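Local coordinates for putative sugar binding protein (Bacteroides vulgatus ATCC 8482, PDB 3KEZ) that probably binds sugars or related nutrients at the outer membrane as a calcium-containing member of the SusD family, at residues N66-N71 with H424-M429. Residues are numbered along the deposited sequence; the frame is centred on the assembly and turned at random.
Sequences NYYRFN and HNTAYM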
ATOM      1  N   ASN A  66      -8.593   2.544 -17.479  1.00 11.62           N
ATOM      2  CA  ASN A  66      -7.466   3.306 -18.041  1.00 10.92           C
ATOM      3  C   ASN A  66      -6.117   2.988 -17.339  1.00 11.14           C
ATOM      4  O   ASN A  66      -5.052   3.016 -17.980  1.00 10.20           O
ATOM      5  CB  ASN A  66      -7.726   4.785 -17.996  1.00 11.05           C
ATOM      6  CG  ASN A  66      -8.714   5.244 -19.054  1.00 13.68           C
ATOM      7  OD1 ASN A  66      -8.869   4.643 -20.127  1.00 17.72           O
ATOM      8  ND2 ASN A  66      -9.401   6.314 -18.741  1.00 15.91           N
ATOM      9  N   TYR A  67      -6.172   2.631 -16.060  1.00  9.37           N
ATOM     10  CA  TYR A  67      -4.959   2.137 -15.357  1.00  8.86           C
ATOM     11  C   TYR A  67      -4.514   0.766 -15.880  1.00 10.19           C
ATOM     12  O   TYR A  67      -3.346   0.583 -16.202  1.00  7.42           O
ATOM     13  CB  TYR A  67      -5.189   2.054 -13.849  1.00  8.76           C
ATOM     14  CG  TYR A  67      -5.562   3.388 -13.265  1.00 10.10           C
ATOM     15  CD1 TYR A  67      -6.885   3.850 -13.286  1.00  9.71           C
ATOM     16  CD2 TYR A  67      -4.585   4.230 -12.750  1.00 12.51           C
ATOM     17  CE1 TYR A  67      -7.219   5.106 -12.724  1.00 12.16           C
ATOM     18  CE2 TYR A  67      -4.907   5.463 -12.208  1.00 12.60           C
ATOM     19  CZ  TYR A  67      -6.215   5.892 -12.199  1.00  9.75           C
ATOM     20  OH  TYR A  67      -6.474   7.134 -11.671  1.00 12.01           O
ATOM     21  N   TYR A  68      -5.454  -0.195 -15.927  1.00 13.52           N
ATOM     22  CA  TYR A  68      -5.200  -1.567 -16.463  1.00 12.05           C
ATOM     23  C   TYR A  68      -4.670  -1.532 -17.912  1.00 12.06           C
ATOM     24  O   TYR A  68      -3.740  -2.282 -18.274  1.00 13.24           O
ATOM     25  CB  TYR A  68      -6.484  -2.423 -16.366  1.00 10.61           C
ATOM     26  CG  TYR A  68      -6.488  -3.660 -17.211  1.00  6.76           C
ATOM     27  CD1 TYR A  68      -5.652  -4.714 -16.926  1.00  8.69           C
ATOM     28  CD2 TYR A  68      -7.353  -3.788 -18.305  1.00  8.56           C
ATOM     29  CE1 TYR A  68      -5.630  -5.860 -17.728  1.00 10.07           C
ATOM     30  CE2 TYR A  68      -7.349  -4.930 -19.099  1.00 10.71           C
ATOM     31  CZ  TYR A  68      -6.478  -5.951 -18.820  1.00 11.79           C
ATOM     32  OH  TYR A  68      -6.456  -7.102 -19.599  1.00 11.91           O
ATOM     33  N   ARG A  69      -5.259  -0.677 -18.739  1.00  8.21           N
ATOM     34  CA  ARG A  69      -4.913  -0.595 -20.142  1.00 11.33           C
ATOM     35  C   ARG A  69      -3.702   0.301 -20.431  1.00 11.54           C
ATOM     36  O   ARG A  69      -3.284   0.413 -21.605  1.00 15.36           O
ATOM     37  CB  ARG A  69      -6.122  -0.105 -20.978  1.00 12.07           C
ATOM     38  CG  ARG A  69      -7.245  -1.102 -21.065  1.00 18.63           C
ATOM     39  CD  ARG A  69      -8.434  -0.644 -21.875  1.00 21.04           C
ATOM     40  NE  ARG A  69      -8.048  -0.174 -23.205  1.00 26.49           N
ATOM     41  CZ  ARG A  69      -8.384   0.992 -23.760  1.00 30.97           C
ATOM     42  NH1 ARG A  69      -9.163   1.868 -23.137  1.00 27.01           N
ATOM     43  NH2 ARG A  69      -7.941   1.283 -24.984  1.00 40.87           N
ATOM     44  N   PHE A  70      -3.157   0.927 -19.392  1.00 11.66           N
ATOM     45  CA  PHE A  70      -2.147   1.960 -19.527  1.00 13.24           C
ATOM     46  C   PHE A  70      -2.536   2.956 -20.607  1.00 14.01           C
ATOM     47  O   PHE A  70      -1.774   3.206 -21.543  1.00 16.25           O
ATOM     48  CB  PHE A  70      -0.791   1.331 -19.845  1.00 10.73           C
ATOM     49  CG  PHE A  70      -0.324   0.418 -18.796  1.00 11.33           C
ATOM     50  CD1 PHE A  70       0.304   0.919 -17.660  1.00 12.94           C
ATOM     51  CD2 PHE A  70      -0.536  -0.954 -18.902  1.00 10.29           C
ATOM     52  CE1 PHE A  70       0.738   0.068 -16.684  1.00 13.74           C
ATOM     53  CE2 PHE A  70      -0.119  -1.801 -17.917  1.00  5.88           C
ATOM     54  CZ  PHE A  70       0.537  -1.292 -16.812  1.00  6.81           C
ATOM     55  N   ASN A  71      -3.729   3.512 -20.468  1.00 13.69           N
ATOM     56  CA  ASN A  71      -4.335   4.330 -21.498  1.00 13.07           C
ATOM     57  C   ASN A  71      -4.206   5.822 -21.240  1.00 14.15           C
ATOM     58  O   ASN A  71      -4.828   6.606 -21.948  1.00 16.32           O
ATOM     59  CB  ASN A  71      -5.833   3.977 -21.604  1.00 12.65           C
ATOM     60  CG  ASN A  71      -6.440   4.402 -22.905  1.00 16.19           C
ATOM     61  OD1 ASN A  71      -5.833   4.224 -23.952  1.00 18.22           O
ATOM     62  ND2 ASN A  71      -7.660   4.958 -22.855  1.00 12.99           N
ATOM     63  N   HIS A 424      -8.249 -10.998 -20.725  1.00 12.38           N
ATOM     64  CA  HIS A 424      -7.471  -9.775 -20.924  1.00 12.16           C
ATOM     65  C   HIS A 424      -8.001  -8.952 -22.115  1.00 13.31           C
ATOM     66  O   HIS A 424      -8.564  -9.487 -23.079  1.00 13.35           O
ATOM     67  CB  HIS A 424      -5.977 -10.072 -21.036  1.00 10.58           C
ATOM     68  CG  HIS A 424      -5.343 -10.390 -19.725  1.00 12.91           C
ATOM     69  ND1 HIS A 424      -5.096  -9.433 -18.761  1.00 16.77           N
ATOM     70  CD2 HIS A 424      -4.956 -11.570 -19.193  1.00 17.30           C
ATOM     71  CE1 HIS A 424      -4.563 -10.013 -17.700  1.00 21.07           C
ATOM     72  NE2 HIS A 424      -4.454 -11.310 -17.941  1.00 12.63           N
ATOM     73  N   ASN A 425      -7.865  -7.638 -22.028  1.00 13.58           N
ATOM     74  CA  ASN A 425      -8.245  -6.763 -23.133  1.00 12.75           C
ATOM     75  C   ASN A 425      -7.370  -5.526 -23.054  1.00 13.20           C
ATOM     76  O   ASN A 425      -7.768  -4.483 -22.553  1.00 14.76           O
ATOM     77  CB  ASN A 425      -9.736  -6.391 -23.046  1.00 14.55           C
ATOM     78  CG  ASN A 425     -10.198  -5.579 -24.213  1.00 17.06           C
ATOM     79  OD1 ASN A 425      -9.493  -5.434 -25.222  1.00 17.17           O
ATOM     80  ND2 ASN A 425     -11.411  -5.061 -24.110  1.00 24.39           N
ATOM     81  N   THR A 426      -6.141  -5.683 -23.516  1.00 14.69           N
ATOM     82  CA  THR A 426      -5.133  -4.659 -23.403  1.00 13.83           C
ATOM     83  C   THR A 426      -4.067  -4.850 -24.504  1.00 12.05           C
ATOM     84  O   THR A 426      -3.792  -5.972 -24.926  1.00 12.95           O
ATOM     85  CB  THR A 426      -4.501  -4.733 -22.014  1.00 15.30           C
ATOM     86  OG1 THR A 426      -3.495  -3.724 -21.878  1.00 12.76           O
ATOM     87  CG2 THR A 426      -3.892  -6.095 -21.805  1.00 13.05           C
ATOM     88  N   ALA A 427      -3.472  -3.739 -24.936  1.00 15.97           N
ATOM     89  CA  ALA A 427      -2.329  -3.731 -25.846  1.00 15.57           C
ATOM     90  C   ALA A 427      -1.057  -4.149 -25.131  1.00 13.54           C
ATOM     91  O   ALA A 427      -0.070  -4.481 -25.774  1.00 15.83           O
ATOM     92  CB  ALA A 427      -2.136  -2.354 -26.402  1.00 16.79           C
ATOM     93  N   TYR A 428      -1.071  -4.125 -23.803  1.00 13.09           N
ATOM     94  CA  TYR A 428       0.171  -4.303 -23.023  1.00 13.21           C
ATOM     95  C   TYR A 428       0.161  -5.566 -22.145  1.00 12.40           C
ATOM     96  O   TYR A 428      -0.384  -5.563 -21.024  1.00 13.80           O
ATOM     97  CB  TYR A 428       0.423  -3.048 -22.172  1.00 12.28           C
ATOM     98  CG  TYR A 428       0.495  -1.752 -22.945  1.00 11.17           C
ATOM     99  CD1 TYR A 428       1.553  -1.483 -23.807  1.00 16.09           C
ATOM    100  CD2 TYR A 428      -0.520  -0.794 -22.835  1.00  9.03           C
ATOM    101  CE1 TYR A 428       1.610  -0.294 -24.514  1.00 14.21           C
ATOM    102  CE2 TYR A 428      -0.466   0.402 -23.551  1.00 13.66           C
ATOM    103  CZ  TYR A 428       0.606   0.627 -24.381  1.00 15.92           C
ATOM    104  OH  TYR A 428       0.695   1.793 -25.060  1.00 16.79           O
HETATM  105  N   MSE A 429       0.791  -6.631 -22.651  1.00 11.20           N
HETATM  106  CA  MSE A 429       0.780  -7.934 -22.008  1.00 14.48           C
HETATM  107  C   MSE A 429       2.084  -8.283 -21.257  1.00 14.81           C
HETATM  108  O   MSE A 429       2.054  -9.043 -20.301  1.00 14.56           O
HETATM  109  CB  MSE A 429       0.402  -9.009 -23.011  1.00 13.35           C
HETATM  110  CG  MSE A 429      -1.020  -8.805 -23.637  1.00 18.88           C
HETATM  111 SE   MSE A 429      -2.401  -9.206 -22.375  0.75  5.78          SE
HETATM  112  CE  MSE A 429      -2.158 -11.126 -22.219  1.00 10.75           C
TER
HETATM  113  O   HOH W   1      -4.104  -1.278 -23.365  1.00 12.33           O
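Tyr68 reaches out of the last turn of helix 65-68 and meets the loop 424-429 with the tip of its ring, CG anti to the backbone N (chi1 163°). Its OH is gripped twice: His424 ND1 lies 2.8 Å from Tyr68 OH, a bond in which either could be the donor, and Asn425 N donates to Tyr68 OH over 2.9 Å, at 158°. Both partners lie in the phenol plane at its edge, so the long ring delivers a hydroxyl to polar atoms of a buried spot. Thr426 CG2 packs 3.5 Å from Tyr68 OH, and strand 55-57 touches both Tyr68 and His424 to complete this tight end. A phenylalanine here would remove the shared partner of His424 ND1 and Asn425 N and probably loosen the hold on the loop. The helix stops in a Schellman motif, with Phe70 at positive phi and two bonds back into the last turn, Asn71 N to Asn66 O and Phe70 N to Tyr67 O; the contact thus joins a helix terminus from the N-terminal part of this SusD-family chain to the loop before strand 430-431. Across from Arg69, Thr426 forms an ST turn, its OG1 accepting from Tyr428 N at 3.1 Å. The Tyr428 ring turns its edge to Arg69 O, 3.3 Å from Tyr428 CD2, which also packs 3.7 Å from Phe70 CB, the two rings nearly perpendicular but obliquely placed, while Phe435 meets both. The contact loosens toward Arg69 and Asn425: Arg69 CG lies 3.7 Å from Asn425 O, the guanidinium edge is turned to the same oxygen, and the amide of exposed Asn425 suits the solvent side. A water links the two segments, donating to Arg69 O at 2.6 Å and accepting from Ala427 N.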